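Local coordinates for protein 16S rRNA methyltransferase (Streptomyces sp. DSM 40477, PDB 3MQ2) that methylates the N1 position of adenine 1408 in 16S rRNA, using S-adenosyl-L-methionine, and thereby confers resistance to aminoglycosides such as kanamycin, neomycin and apramycin, at residues Lys44-Asn49 / Pro81-Leu86; Ala88-Leu93 / Gly109-Gly114; Ala134-Ala139 / Pro169-Ala174; Asn141-Arg146 / Arg198-Ser203. All coordinates share one frame; numbering follows the deposited sequence.

Contact 1. Residues Lys44-Asn49 / Pro81-Leu86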
loop_
_atom_site.group_PDB
_atom_site.type_symbol
_atom_site.label_atom_id
_atom_site.label_comp_id
_atom_site.label_asym_id
_atom_site.label_seq_id
_atom_site.Cartn_x
_atom_site.Cartn_y
_atom_site.Cartn_z
ATOM N N LYS A 44 -0.738 -10.893 -6.374
ATOM C CA LYS A 44 0.436 -11.051 -7.234
ATOM C C LYS A 44 1.729 -11.101 -6.433
ATOM O O LYS A 44 2.563 -11.976 -6.651
ATOM C CB LYS A 44 0.526 -9.941 -8.288
ATOM C CG LYS A 44 1.894 -9.913 -8.992
ATOM C CD LYS A 44 1.888 -9.027 -10.226
ATOM C CE LYS A 44 3.187 -9.151 -11.021
ATOM N NZ LYS A 44 3.134 -8.396 -12.317
ATOM N N VAL A 45 1.901 -10.171 -5.496
ATOM C CA VAL A 45 3.118 -10.156 -4.698
ATOM C C VAL A 45 3.320 -11.479 -3.958
ATOM O O VAL A 45 4.415 -12.049 -3.987
ATOM C CB VAL A 45 3.159 -8.956 -3.727
ATOM C CG1 VAL A 45 4.410 -9.004 -2.842
ATOM C CG2 VAL A 45 3.115 -7.653 -4.511
ATOM N N ALA A 46 2.263 -11.981 -3.318
ATOM C CA ALA A 46 2.371 -13.240 -2.586
ATOM C C ALA A 46 2.685 -14.402 -3.529
ATOM O O ALA A 46 3.514 -15.257 -3.217
ATOM C CB ALA A 46 1.097 -13.513 -1.771
ATOM N N ARG A 47 2.027 -14.423 -4.685
ATOM C CA ARG A 47 2.240 -15.479 -5.665
ATOM C C ARG A 47 3.706 -15.515 -6.084
ATOM O O ARG A 47 4.317 -16.589 -6.197
ATOM C CB ARG A 47 1.365 -15.229 -6.890
ATOM C CG ARG A 47 1.676 -16.133 -8.067
ATOM C CD ARG A 47 1.128 -17.521 -7.838
ATOM N NE ARG A 47 -0.332 -17.531 -7.851
ATOM C CZ ARG A 47 -1.069 -18.593 -7.543
ATOM N NH1 ARG A 47 -0.483 -19.732 -7.195
ATOM N NH2 ARG A 47 -2.390 -18.517 -7.584
ATOM N N GLN A 48 4.274 -14.334 -6.303
ATOM C CA GLN A 48 5.627 -14.230 -6.847
ATOM C C GLN A 48 6.722 -14.271 -5.785
ATOM O O GLN A 48 7.905 -14.423 -6.108
ATOM C CB GLN A 48 5.762 -12.959 -7.681
ATOM C CG GLN A 48 4.901 -12.967 -8.930
ATOM C CD GLN A 48 5.125 -11.749 -9.800
ATOM O OE1 GLN A 48 4.666 -11.698 -10.943
ATOM N NE2 GLN A 48 5.832 -10.760 -9.265
ATOM N N ASN A 49 6.321 -14.133 -4.524
ATOM C CA ASN A 49 7.251 -14.125 -3.397
ATOM C C ASN A 49 6.845 -15.127 -2.309
ATOM O O ASN A 49 6.443 -14.731 -1.214
ATOM C CB ASN A 49 7.328 -12.721 -2.785
ATOM C CG ASN A 49 7.862 -11.680 -3.756
ATOM O OD1 ASN A 49 9.070 -11.452 -3.834
ATOM N ND2 ASN A 49 6.963 -11.034 -4.492
ATOM N N PRO A 81 -0.881 -19.487 0.999
ATOM C CA PRO A 81 -0.700 -19.533 2.453
ATOM C C PRO A 81 -0.058 -18.270 3.006
ATOM O O PRO A 81 -0.177 -18.004 4.199
ATOM C CB PRO A 81 0.281 -20.695 2.632
ATOM C CG PRO A 81 1.112 -20.644 1.389
ATOM C CD PRO A 81 0.137 -20.288 0.293
ATOM N N ASN A 82 0.613 -17.513 2.145
ATOM C CA ASN A 82 1.428 -16.377 2.579
ATOM C C ASN A 82 0.760 -15.037 2.311
ATOM O O ASN A 82 1.425 -14.050 2.021
ATOM C CB ASN A 82 2.796 -16.407 1.895
ATOM C CG ASN A 82 2.699 -16.288 0.377
ATOM O OD1 ASN A 82 1.738 -16.761 -0.237
ATOM N ND2 ASN A 82 3.696 -15.656 -0.234
ATOM N N LEU A 83 -0.561 -15.017 2.410
ATOM C CA LEU A 83 -1.339 -13.827 2.087
ATOM C C LEU A 83 -2.460 -13.662 3.106
ATOM O O LEU A 83 -3.236 -14.584 3.356
ATOM C CB LEU A 83 -1.916 -13.963 0.677
ATOM C CG LEU A 83 -2.787 -12.825 0.142
ATOM C CD1 LEU A 83 -2.067 -11.473 0.242
ATOM C CD2 LEU A 83 -3.162 -13.135 -1.310
ATOM N N LEU A 84 -2.534 -12.477 3.692
ATOM C CA LEU A 84 -3.495 -12.194 4.733
ATOM C C LEU A 84 -4.145 -10.846 4.446
ATOM O O LEU A 84 -3.458 -9.835 4.331
ATOM C CB LEU A 84 -2.767 -12.158 6.082
ATOM C CG LEU A 84 -3.527 -11.654 7.296
ATOM C CD1 LEU A 84 -4.654 -12.609 7.635
ATOM C CD2 LEU A 84 -2.563 -11.528 8.477
ATOM N N TYR A 85 -5.469 -10.846 4.309
ATOM C CA TYR A 85 -6.231 -9.615 4.128
ATOM C C TYR A 85 -6.845 -9.182 5.458
ATOM O O TYR A 85 -7.466 -9.988 6.158
ATOM C CB TYR A 85 -7.342 -9.825 3.093
ATOM C CG TYR A 85 -6.806 -9.997 1.695
ATOM C CD1 TYR A 85 -6.412 -8.900 0.951
ATOM C CD2 TYR A 85 -6.671 -11.264 1.131
ATOM C CE1 TYR A 85 -5.914 -9.053 -0.330
ATOM C CE2 TYR A 85 -6.163 -11.430 -0.141
ATOM C CZ TYR A 85 -5.786 -10.319 -0.863
ATOM O OH TYR A 85 -5.286 -10.474 -2.131
ATOM N N LEU A 86 -6.675 -7.906 5.798
ATOM C CA LEU A 86 -7.154 -7.382 7.079
ATOM C C LEU A 86 -8.067 -6.178 6.872
ATOM O O LEU A 86 -7.909 -5.411 5.931
ATOM C CB LEU A 86 -5.966 -6.948 7.951
ATOM C CG LEU A 86 -4.945 -8.025 8.306
ATOM C CD1 LEU A 86 -3.866 -7.441 9.229
ATOM C CD2 LEU A 86 -5.601 -9.233 8.983
#
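The N82 amide lies against A46, near the end of its helix, and donates to its carbonyl. CB carries the amide out with CG lying between the backbone N and the carbonyl carbon (chi1 62°), and the flat group that follows sets one face against the methyl of A46. OD1 comes closest, 3.6 Å from A46 CB. The working atom is ND2, which donates to A46 O at 3.0 Å along a nearly straight line (175° at the hydrogen). This acceptor lies almost in the plane of the N82 amide, whereas the donor approaches the A46 carbonyl from the side, at a C=O...N angle of 113°. ND2 also lies 3.1 Å from N49 O and donates to R52 O, so its grip spans the last turn of the helix and the start of strand 52-58. Beside the amide, A46 CB packs on L83 CB at 3.9 Å. Together these contacts seat helix 40-48 against strand 83-87, as helices flank the parallel strands of a Rossmann-like methyltransferase fold.

Contact 2. Residues Ala88-Leu93 / Gly109-Gly114; sequences ATAERL and GSLLRG. With SAH (S-adenosyl-L-homocysteine), chain C.
E91 and S110 face each other across the amino edge of the SAH adenine, and the three groups form a closed triangle of hydrogen bonds. S110 OG donates to E91 OE2 at 2.6 Å, and that oxygen accepts through its syn lone pair, on the side of OE1. The other carboxylate oxygen, OE1, takes a bond from SAH N6 at 2.8 Å, and N6 also donates to S110 OG at 2.8 Å. E91 achieves this through a bend at chi2 (87°), which folds its carboxylate back from the loop toward the first turn of helix 109-116. S110 is thus both donor to the glutamate and acceptor from the base, so the serine proton is directed away from N6. Recognition of adenine by a loop following a strand is a feature of Rossmann-like methyltransferases; here A90 N adds a backbone bond to SAH N1, 2.6 Å long with 163° at the hydrogen. With N6 donating and N1 accepting, the pocket reads both polar atoms of the Watson-Crick edge. L111 works on the purine's other ring: its CB lies 3.4 Å from SAH N7, while CG, anti to the backbone N (chi1 -179°), directs the branch toward the loop, where CD1 meets A90 CB at 3.7 Å. M122 of helix 121-128 touches A90, E91 and L111 alike, and V34 touches both A90 and L111.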
loop_
_atom_site.group_PDB
_atom_site.type_symbol
_atom_site.label_atom_id
_atom_site.label_comp_id
_atom_site.label_asym_id
_atom_site.label_seq_id
_atom_site.Cartn_x
_atom_site.Cartn_y
_atom_site.Cartn_z
ATOM N N ALA A 88 -8.946 -2.700 8.095
ATOM C CA ALA A 88 -8.362 -1.653 8.931
ATOM C C ALA A 88 -8.128 -0.393 8.132
ATOM O O ALA A 88 -7.929 -0.452 6.925
ATOM C CB ALA A 88 -7.033 -2.124 9.532
ATOM N N THR A 89 -8.138 0.746 8.819
ATOM C CA THR A 89 -7.795 2.011 8.178
ATOM C C THR A 89 -6.342 2.368 8.427
ATOM O O THR A 89 -5.716 1.882 9.369
ATOM C CB THR A 89 -8.635 3.161 8.742
ATOM O OG1 THR A 89 -8.271 3.387 10.108
ATOM C CG2 THR A 89 -10.118 2.814 8.662
ATOM N N ALA A 90 -5.816 3.269 7.604
ATOM C CA ALA A 90 -4.465 3.759 7.821
ATOM C C ALA A 90 -4.349 4.588 9.102
ATOM O O ALA A 90 -3.260 4.696 9.679
ATOM C CB ALA A 90 -3.975 4.555 6.609
ATOM N N GLU A 91 -5.462 5.166 9.551
ATOM C CA GLU A 91 -5.478 5.914 10.806
ATOM C C GLU A 91 -5.357 4.995 12.016
ATOM O O GLU A 91 -4.826 5.388 13.058
ATOM C CB GLU A 91 -6.774 6.723 10.926
ATOM C CG GLU A 91 -6.843 7.951 10.020
ATOM C CD GLU A 91 -7.386 7.665 8.639
ATOM O OE1 GLU A 91 -7.551 6.478 8.275
ATOM O OE2 GLU A 91 -7.645 8.647 7.912
ATOM N N ARG A 92 -5.882 3.780 11.886
ATOM C CA ARG A 92 -5.876 2.815 12.981
ATOM C C ARG A 92 -5.338 1.477 12.511
ATOM O O ARG A 92 -6.066 0.496 12.400
ATOM C CB ARG A 92 -7.277 2.627 13.552
ATOM C CG ARG A 92 -7.812 3.832 14.300
ATOM C CD ARG A 92 -9.157 3.480 14.901
ATOM N NE ARG A 92 -9.668 4.532 15.763
ATOM C CZ ARG A 92 -10.749 4.391 16.519
ATOM N NH1 ARG A 92 -11.424 3.250 16.488
ATOM N NH2 ARG A 92 -11.158 5.391 17.279
ATOM N N LEU A 93 -4.045 1.450 12.230
ATOM C CA LEU A 93 -3.425 0.255 11.686
ATOM C C LEU A 93 -3.472 -0.902 12.680
ATOM O O LEU A 93 -3.482 -0.697 13.892
ATOM C CB LEU A 93 -1.976 0.563 11.296
ATOM C CG LEU A 93 -1.881 1.480 10.078
ATOM C CD1 LEU A 93 -0.492 2.079 9.964
ATOM C CD2 LEU A 93 -2.238 0.719 8.815
ATOM N N GLY A 109 -8.627 9.889 -0.841
ATOM C CA GLY A 109 -9.211 10.142 0.465
ATOM C C GLY A 109 -8.149 10.484 1.490
ATOM O O GLY A 109 -7.131 11.086 1.160
ATOM N N SER A 110 -8.376 10.086 2.736
ATOM C CA SER A 110 -7.497 10.511 3.819
ATOM C C SER A 110 -6.113 9.882 3.705
ATOM O O SER A 110 -5.138 10.456 4.176
ATOM C CB SER A 110 -8.121 10.182 5.183
ATOM O OG SER A 110 -8.209 8.779 5.380
ATOM N N LEU A 111 -6.029 8.717 3.070
ATOM C CA LEU A 111 -4.732 8.073 2.860
ATOM C C LEU A 111 -3.874 8.912 1.909
ATOM O O LEU A 111 -2.662 9.024 2.083
ATOM C CB LEU A 111 -4.907 6.651 2.321
ATOM C CG LEU A 111 -3.629 5.837 2.075
ATOM C CD1 LEU A 111 -2.760 5.812 3.312
ATOM C CD2 LEU A 111 -3.978 4.416 1.630
ATOM N N LEU A 112 -4.509 9.505 0.905
ATOM C CA LEU A 112 -3.767 10.355 -0.024
ATOM C C LEU A 112 -3.338 11.620 0.708
ATOM O O LEU A 112 -2.192 12.045 0.618
ATOM C CB LEU A 112 -4.625 10.689 -1.255
ATOM C CG LEU A 112 -4.090 11.793 -2.183
ATOM C CD1 LEU A 112 -2.677 11.469 -2.649
ATOM C CD2 LEU A 112 -5.029 11.982 -3.365
ATOM N N ARG A 113 -4.260 12.225 1.448
ATOM C CA ARG A 113 -3.902 13.412 2.202
ATOM C C ARG A 113 -2.705 13.091 3.094
ATOM O O ARG A 113 -1.760 13.882 3.212
ATOM C CB ARG A 113 -5.098 13.897 3.025
ATOM C CG ARG A 113 -4.872 15.239 3.694
ATOM C CD ARG A 113 -6.146 15.760 4.351
ATOM N NE ARG A 113 -6.467 15.051 5.589
ATOM C CZ ARG A 113 -7.423 14.134 5.699
ATOM N NH1 ARG A 113 -8.161 13.809 4.644
ATOM N NH2 ARG A 113 -7.646 13.542 6.865
ATOM N N GLY A 114 -2.733 11.904 3.690
ATOM C CA GLY A 114 -1.671 11.464 4.579
ATOM C C GLY A 114 -0.313 11.352 3.906
ATOM O O GLY A 114 0.703 11.793 4.460
HETATM N N SAH C . -4.234 0.119 -4.003
HETATM C CA SAH C . -5.440 -0.419 -4.609
HETATM C CB SAH C . -6.654 0.450 -4.287
HETATM C CG SAH C . -6.413 1.948 -4.436
HETATM S SD SAH C . -7.967 2.877 -4.409
HETATM C C SAH C . -5.244 -0.516 -6.109
HETATM O O SAH C . -6.091 -1.047 -6.827
HETATM O OXT SAH C . -4.225 -0.052 -6.622
HETATM C "C5'" SAH C . -7.478 3.507 -2.783
HETATM C "C4'" SAH C . -7.919 2.578 -1.657
HETATM O "O4'" SAH C . -7.487 3.115 -0.424
HETATM C "C3'" SAH C . -9.439 2.439 -1.553
HETATM O "O3'" SAH C . -9.775 1.074 -1.526
HETATM C "C2'" SAH C . -9.829 3.040 -0.221
HETATM O "O2'" SAH C . -10.829 2.268 0.419
HETATM C "C1'" SAH C . -8.518 2.979 0.535
HETATM N N9 SAH C . -8.357 4.021 1.558
HETATM C C8 SAH C . -8.513 5.377 1.445
HETATM N N7 SAH C . -8.238 5.934 2.658
HETATM C C5 SAH C . -7.907 4.936 3.518
HETATM C C6 SAH C . -7.541 4.921 4.856
HETATM N N6 SAH C . -7.457 6.052 5.553
HETATM N N1 SAH C . -7.254 3.717 5.455
HETATM C C2 SAH C . -7.330 2.536 4.747
HETATM N N3 SAH C . -7.702 2.546 3.422
HETATM C C4 SAH C . -7.974 3.735 2.832
#

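Contact 3. Residues Ala134-Ala139 / Pro169-Ala174; sequences ASFLVA and PRYAEA
Y171 extends from its helix toward the strand and meets F136 with its ring edge and V138 with its hydroxyl. The broader packing is aromatic: F136 CZ lies 4.0 Å from Y171 CD2, and F136 CE1 is 4.1 Å from Y171 CE2. F136 arrives at the rim of the tyrosine, near that ring's plane, so two neighbouring carbons of each ring touch without a stacked overlap. Farther out, V138 comes head-on to the tyrosine from the opposite direction, its CG2 3.9 Å from Y171 OH. This is a single van der Waals touch of a methyl on the hydroxyl oxygen, which makes its hydrogen bond with V115 O instead. All three side chains are buried, yet the backbones stand well apart, with 11.4 Å between V138 CA and Y171 CA. On the outer side of the helix, A172 and E173 are exposed and turn no side chain to the strand. W176 fits against both aromatic rings and V138, while L123 of helix 121-128 and L212 of strand 209-216 flank Y171, placing helix 160-173 against the C-terminal half of the sheet.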
loop_
_atom_site.group_PDB
_atom_site.type_symbol
_atom_site.label_atom_id
_atom_site.label_comp_id
_atom_site.label_asym_id
_atom_site.label_seq_id
_atom_site.Cartn_x
_atom_site.Cartn_y
_atom_site.Cartn_z
ATOM N N ALA A 134 13.207 -0.569 6.395
ATOM C CA ALA A 134 12.159 -1.068 5.507
ATOM C C ALA A 134 12.103 -0.231 4.236
ATOM O O ALA A 134 12.325 0.973 4.276
ATOM C CB ALA A 134 10.792 -1.007 6.212
ATOM N N SER A 135 11.782 -0.863 3.113
ATOM C CA SER A 135 11.602 -0.127 1.867
ATOM C C SER A 135 10.155 0.305 1.736
ATOM O O SER A 135 9.265 -0.322 2.296
ATOM C CB SER A 135 11.984 -0.988 0.663
ATOM O OG SER A 135 11.113 -2.097 0.530
ATOM N N PHE A 136 9.927 1.376 0.987
ATOM C CA PHE A 136 8.554 1.810 0.704
ATOM C C PHE A 136 8.383 2.210 -0.749
ATOM O O PHE A 136 9.336 2.639 -1.411
ATOM C CB PHE A 136 8.089 2.946 1.627
ATOM C CG PHE A 136 8.723 4.290 1.348
ATOM C CD1 PHE A 136 8.258 5.110 0.322
ATOM C CD2 PHE A 136 9.756 4.752 2.154
ATOM C CE1 PHE A 136 8.835 6.361 0.100
ATOM C CE2 PHE A 136 10.331 5.989 1.941
ATOM C CZ PHE A 136 9.873 6.800 0.915
ATOM N N LEU A 137 7.150 2.059 -1.222
ATOM C CA LEU A 137 6.718 2.536 -2.521
ATOM C C LEU A 137 5.384 3.232 -2.323
ATOM O O LEU A 137 4.417 2.615 -1.857
ATOM C CB LEU A 137 6.534 1.364 -3.476
ATOM C CG LEU A 137 5.717 1.639 -4.734
ATOM C CD1 LEU A 137 6.370 2.716 -5.597
ATOM C CD2 LEU A 137 5.566 0.350 -5.502
ATOM N N VAL A 138 5.335 4.519 -2.647
ATOM C CA VAL A 138 4.069 5.241 -2.711
ATOM C C VAL A 138 3.849 5.591 -4.169
ATOM O O VAL A 138 4.657 6.301 -4.768
ATOM C CB VAL A 138 4.084 6.541 -1.885
ATOM C CG1 VAL A 138 2.785 7.310 -2.104
ATOM C CG2 VAL A 138 4.279 6.245 -0.395
ATOM N N ALA A 139 2.777 5.077 -4.757
ATOM C CA ALA A 139 2.545 5.345 -6.171
ATOM C C ALA A 139 1.370 6.295 -6.253
ATOM O O ALA A 139 0.220 5.903 -6.028
ATOM C CB ALA A 139 2.269 4.070 -6.922
ATOM N N PRO A 169 11.388 16.790 2.337
ATOM C CA PRO A 169 11.509 17.359 3.684
ATOM C C PRO A 169 10.379 16.897 4.585
ATOM O O PRO A 169 10.617 16.572 5.749
ATOM C CB PRO A 169 11.393 18.866 3.441
ATOM C CG PRO A 169 11.838 19.056 2.050
ATOM C CD PRO A 169 11.396 17.837 1.298
ATOM N N ARG A 170 9.160 16.869 4.053
ATOM C CA ARG A 170 8.005 16.414 4.815
ATOM C C ARG A 170 8.128 14.949 5.192
ATOM O O ARG A 170 7.766 14.552 6.298
ATOM C CB ARG A 170 6.718 16.600 4.010
ATOM C CG ARG A 170 6.352 18.036 3.725
ATOM C CD ARG A 170 5.075 18.094 2.915
ATOM N NE ARG A 170 4.499 19.434 2.897
ATOM C CZ ARG A 170 3.284 19.713 2.444
ATOM N NH1 ARG A 170 2.510 18.742 1.968
ATOM N NH2 ARG A 170 2.844 20.964 2.466
ATOM N N TYR A 171 8.616 14.137 4.260
ATOM C CA TYR A 171 8.785 12.719 4.539
ATOM C C TYR A 171 9.825 12.523 5.642
ATOM O O TYR A 171 9.617 11.724 6.557
ATOM C CB TYR A 171 9.158 11.955 3.262
ATOM C CG TYR A 171 7.958 11.462 2.486
ATOM C CD1 TYR A 171 6.849 12.274 2.294
ATOM C CD2 TYR A 171 7.930 10.180 1.954
ATOM C CE1 TYR A 171 5.742 11.827 1.589
ATOM C CE2 TYR A 171 6.833 9.723 1.244
ATOM C CZ TYR A 171 5.744 10.552 1.061
ATOM O OH TYR A 171 4.651 10.087 0.367
ATOM N N ALA A 172 10.927 13.271 5.560
ATOM C CA ALA A 172 11.990 13.167 6.559
ATOM C C ALA A 172 11.485 13.501 7.960
ATOM O O ALA A 172 11.856 12.838 8.925
ATOM C CB ALA A 172 13.172 14.067 6.198
ATOM N N GLU A 173 10.644 14.527 8.066
ATOM C CA GLU A 173 10.058 14.916 9.350
ATOM C C GLU A 173 9.289 13.752 9.969
ATOM O O GLU A 173 9.191 13.639 11.194
ATOM C CB GLU A 173 9.104 16.096 9.168
ATOM C CG GLU A 173 9.713 17.315 8.496
ATOM C CD GLU A 173 8.668 18.354 8.125
ATOM O OE1 GLU A 173 9.014 19.323 7.416
ATOM O OE2 GLU A 173 7.499 18.200 8.543
ATOM N N ALA A 174 8.744 12.892 9.116
ATOM C CA ALA A 174 7.909 11.787 9.567
ATOM C C ALA A 174 8.688 10.478 9.627
ATOM O O ALA A 174 8.123 9.432 9.918
ATOM C CB ALA A 174 6.690 11.635 8.662
#

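Contact 4. Residues Asn141-Arg146 / Arg198-Ser203; sequences NLHAWR and RRLHSS
H143 and L200 meet because each sends CG anti to its own carbonyl carbon (chi1 -68° and -62°), and the two side chains then run antiparallel, side by side. H143 belongs to a short 3-10 turn that follows strand 134-141 of the Rossmann-like sheet, opened by an Asx turn in which H143 N donates to N141 OD1 at 2.9 Å. That donor stands above the carbonyl plane of the N141 amide, 42° out of it. L200, on the weakly bonded helix 196-200, brings CD2 within 3.7 Å of H143 CD2, while M106 touches both L200 and N141. The polar side of the contact is indirect. S203 OG lies in the plane of the H143 ring at its edge, 3.6 Å from H143 NE2 with no hydrogen bond between the two. Each bonds instead to D208 OD1, so a carboxylate oxygen joins them. R146 CD covers one face of the imidazole near its rim. The guanidinium of R146 continues to salt bridges with E157 and D205. A water also links the segments, accepting from N141 ND2 at 3.1 Å and from R199 NE at 2.8 Å, in the plane of the arginine's guanidinium group.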
loop_
_atom_site.group_PDB
_atom_site.type_symbol
_atom_site.label_atom_id
_atom_site.label_comp_id
_atom_site.label_asym_id
_atom_site.label_seq_id
_atom_site.Cartn_x
_atom_site.Cartn_y
_atom_site.Cartn_z
ATOM N N ASN A 141 -1.459 8.501 -7.788
ATOM C CA ASN A 141 -2.301 8.667 -8.966
ATOM C C ASN A 141 -2.407 10.156 -9.241
ATOM O O ASN A 141 -3.060 10.889 -8.491
ATOM C CB ASN A 141 -3.687 8.084 -8.691
ATOM C CG ASN A 141 -4.617 8.176 -9.893
ATOM O OD1 ASN A 141 -4.331 8.866 -10.873
ATOM N ND2 ASN A 141 -5.756 7.485 -9.808
ATOM N N LEU A 142 -1.753 10.608 -10.306
ATOM C CA LEU A 142 -1.672 12.028 -10.598
ATOM C C LEU A 142 -3.035 12.617 -11.009
ATOM O O LEU A 142 -3.217 13.832 -11.024
ATOM C CB LEU A 142 -0.585 12.284 -11.649
ATOM C CG LEU A 142 0.834 11.911 -11.208
ATOM C CD1 LEU A 142 1.783 11.854 -12.402
ATOM C CD2 LEU A 142 1.356 12.878 -10.145
ATOM N N HIS A 143 -4.012 11.752 -11.278
ATOM C CA HIS A 143 -5.337 12.247 -11.625
ATOM C C HIS A 143 -6.038 12.903 -10.444
ATOM O O HIS A 143 -7.066 13.558 -10.614
ATOM C CB HIS A 143 -6.189 11.151 -12.281
ATOM C CG HIS A 143 -5.684 10.762 -13.628
ATOM N ND1 HIS A 143 -6.225 11.255 -14.798
ATOM C CD2 HIS A 143 -4.643 9.976 -13.997
ATOM C CE1 HIS A 143 -5.553 10.771 -15.829
ATOM N NE2 HIS A 143 -4.582 10.001 -15.367
ATOM N N ALA A 144 -5.456 12.758 -9.258
ATOM C CA ALA A 144 -5.949 13.476 -8.093
ATOM C C ALA A 144 -5.750 14.975 -8.291
ATOM O O ALA A 144 -6.232 15.780 -7.499
ATOM C CB ALA A 144 -5.228 12.996 -6.818
ATOM N N TRP A 145 -5.027 15.348 -9.347
ATOM C CA TRP A 145 -4.798 16.758 -9.657
ATOM C C TRP A 145 -5.333 17.124 -11.036
ATOM O O TRP A 145 -4.993 18.171 -11.574
ATOM C CB TRP A 145 -3.303 17.097 -9.597
ATOM C CG TRP A 145 -2.736 17.102 -8.220
ATOM C CD1 TRP A 145 -2.629 18.182 -7.383
ATOM C CD2 TRP A 145 -2.194 15.982 -7.499
ATOM N NE1 TRP A 145 -2.054 17.802 -6.195
ATOM C CE2 TRP A 145 -1.779 16.462 -6.238
ATOM C CE3 TRP A 145 -2.026 14.626 -7.795
ATOM C CZ2 TRP A 145 -1.209 15.628 -5.268
ATOM C CZ3 TRP A 145 -1.464 13.797 -6.829
ATOM C CH2 TRP A 145 -1.052 14.306 -5.586
ATOM N N ARG A 146 -6.175 16.267 -11.595
ATOM C CA ARG A 146 -6.628 16.430 -12.972
ATOM C C ARG A 146 -8.140 16.239 -13.084
ATOM O O ARG A 146 -8.605 15.324 -13.752
ATOM C CB ARG A 146 -5.896 15.428 -13.864
ATOM C CG ARG A 146 -4.365 15.565 -13.808
ATOM C CD ARG A 146 -3.666 14.512 -14.663
ATOM N NE ARG A 146 -2.213 14.554 -14.503
ATOM C CZ ARG A 146 -1.388 13.651 -15.024
ATOM N NH1 ARG A 146 -1.872 12.641 -15.735
ATOM N NH2 ARG A 146 -0.081 13.741 -14.816
ATOM N N ARG A 198 -7.382 -0.598 -15.376
ATOM C CA ARG A 198 -8.547 -0.522 -16.240
ATOM C C ARG A 198 -9.058 0.911 -16.329
ATOM O O ARG A 198 -9.324 1.413 -17.419
ATOM C CB ARG A 198 -9.649 -1.453 -15.736
ATOM C CG ARG A 198 -10.677 -1.806 -16.794
ATOM C CD ARG A 198 -11.858 -2.545 -16.194
ATOM N NE ARG A 198 -11.451 -3.659 -15.342
ATOM C CZ ARG A 198 -11.361 -3.592 -14.017
ATOM N NH1 ARG A 198 -11.648 -2.461 -13.387
ATOM N NH2 ARG A 198 -10.984 -4.654 -13.319
ATOM N N ARG A 199 -9.186 1.564 -15.178
ATOM C CA ARG A 199 -9.663 2.942 -15.126
ATOM C C ARG A 199 -8.734 3.857 -15.903
ATOM O O ARG A 199 -9.180 4.780 -16.584
ATOM C CB ARG A 199 -9.771 3.416 -13.675
ATOM C CG ARG A 199 -10.160 4.885 -13.523
ATOM C CD ARG A 199 -10.533 5.221 -12.081
ATOM N NE ARG A 199 -10.620 6.663 -11.842
ATOM C CZ ARG A 199 -11.754 7.361 -11.820
ATOM N NH1 ARG A 199 -12.920 6.756 -12.026
ATOM N NH2 ARG A 199 -11.717 8.665 -11.589
ATOM N N LEU A 200 -7.434 3.587 -15.811
ATOM C CA LEU A 200 -6.439 4.422 -16.479
ATOM C C LEU A 200 -6.192 4.076 -17.942
ATOM O O LEU A 200 -5.498 4.819 -18.638
ATOM C CB LEU A 200 -5.107 4.372 -15.718
ATOM C CG LEU A 200 -5.139 4.904 -14.282
ATOM C CD1 LEU A 200 -3.813 4.619 -13.568
ATOM C CD2 LEU A 200 -5.473 6.394 -14.244
ATOM N N HIS A 201 -6.747 2.964 -18.420
ATOM C CA HIS A 201 -6.471 2.521 -19.786
ATOM C C HIS A 201 -6.878 3.569 -20.819
ATOM O O HIS A 201 -6.224 3.714 -21.856
ATOM C CB HIS A 201 -7.154 1.179 -20.087
ATOM C CG HIS A 201 -6.911 0.668 -21.478
ATOM N ND1 HIS A 201 -5.686 0.191 -21.897
ATOM C CD2 HIS A 201 -7.741 0.558 -22.540
ATOM C CE1 HIS A 201 -5.773 -0.185 -23.161
ATOM N NE2 HIS A 201 -7.010 0.022 -23.574
ATOM N N SER A 202 -7.937 4.317 -20.520
ATOM C CA SER A 202 -8.441 5.337 -21.440
ATOM C C SER A 202 -7.728 6.688 -21.330
ATOM O O SER A 202 -7.996 7.602 -22.117
ATOM C CB SER A 202 -9.947 5.534 -21.231
ATOM O OG SER A 202 -10.209 5.998 -19.920
ATOM N N SER A 203 -6.826 6.822 -20.360
ATOM C CA SER A 203 -6.104 8.076 -20.188
ATOM C C SER A 203 -5.330 8.428 -21.440
ATOM O O SER A 203 -4.769 7.553 -22.102
ATOM C CB SER A 203 -5.123 7.997 -19.018
ATOM O OG SER A 203 -4.377 9.200 -18.891
HETATM O O HOH W 1 -8.194 8.147 -11.680
#

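Overall arrangement
Contacts 1 and 3 are buried and both reach the seven-stranded sheet, on opposite sides of the chain's centre: contact 1 seats a helix by one hydrogen bond from an asparagine amide and a small apolar touch, contact 3 by aromatic and aliphatic packing with no hydrogen bond across it. Contacts 2 and 4 are only partly buried and join loops or turns with helices, and there polar groups share a third partner: SAH beside a direct serine-glutamate bond in contact 2, a carboxylate and a water in contact 4. These two touch directly, L112 CD2 lying 3.6 Å from A144 CB. Contacts 3 and 4 share strand 134-141 and its exit, whereas 81-86 leads straight into the adenine loop of contact 2.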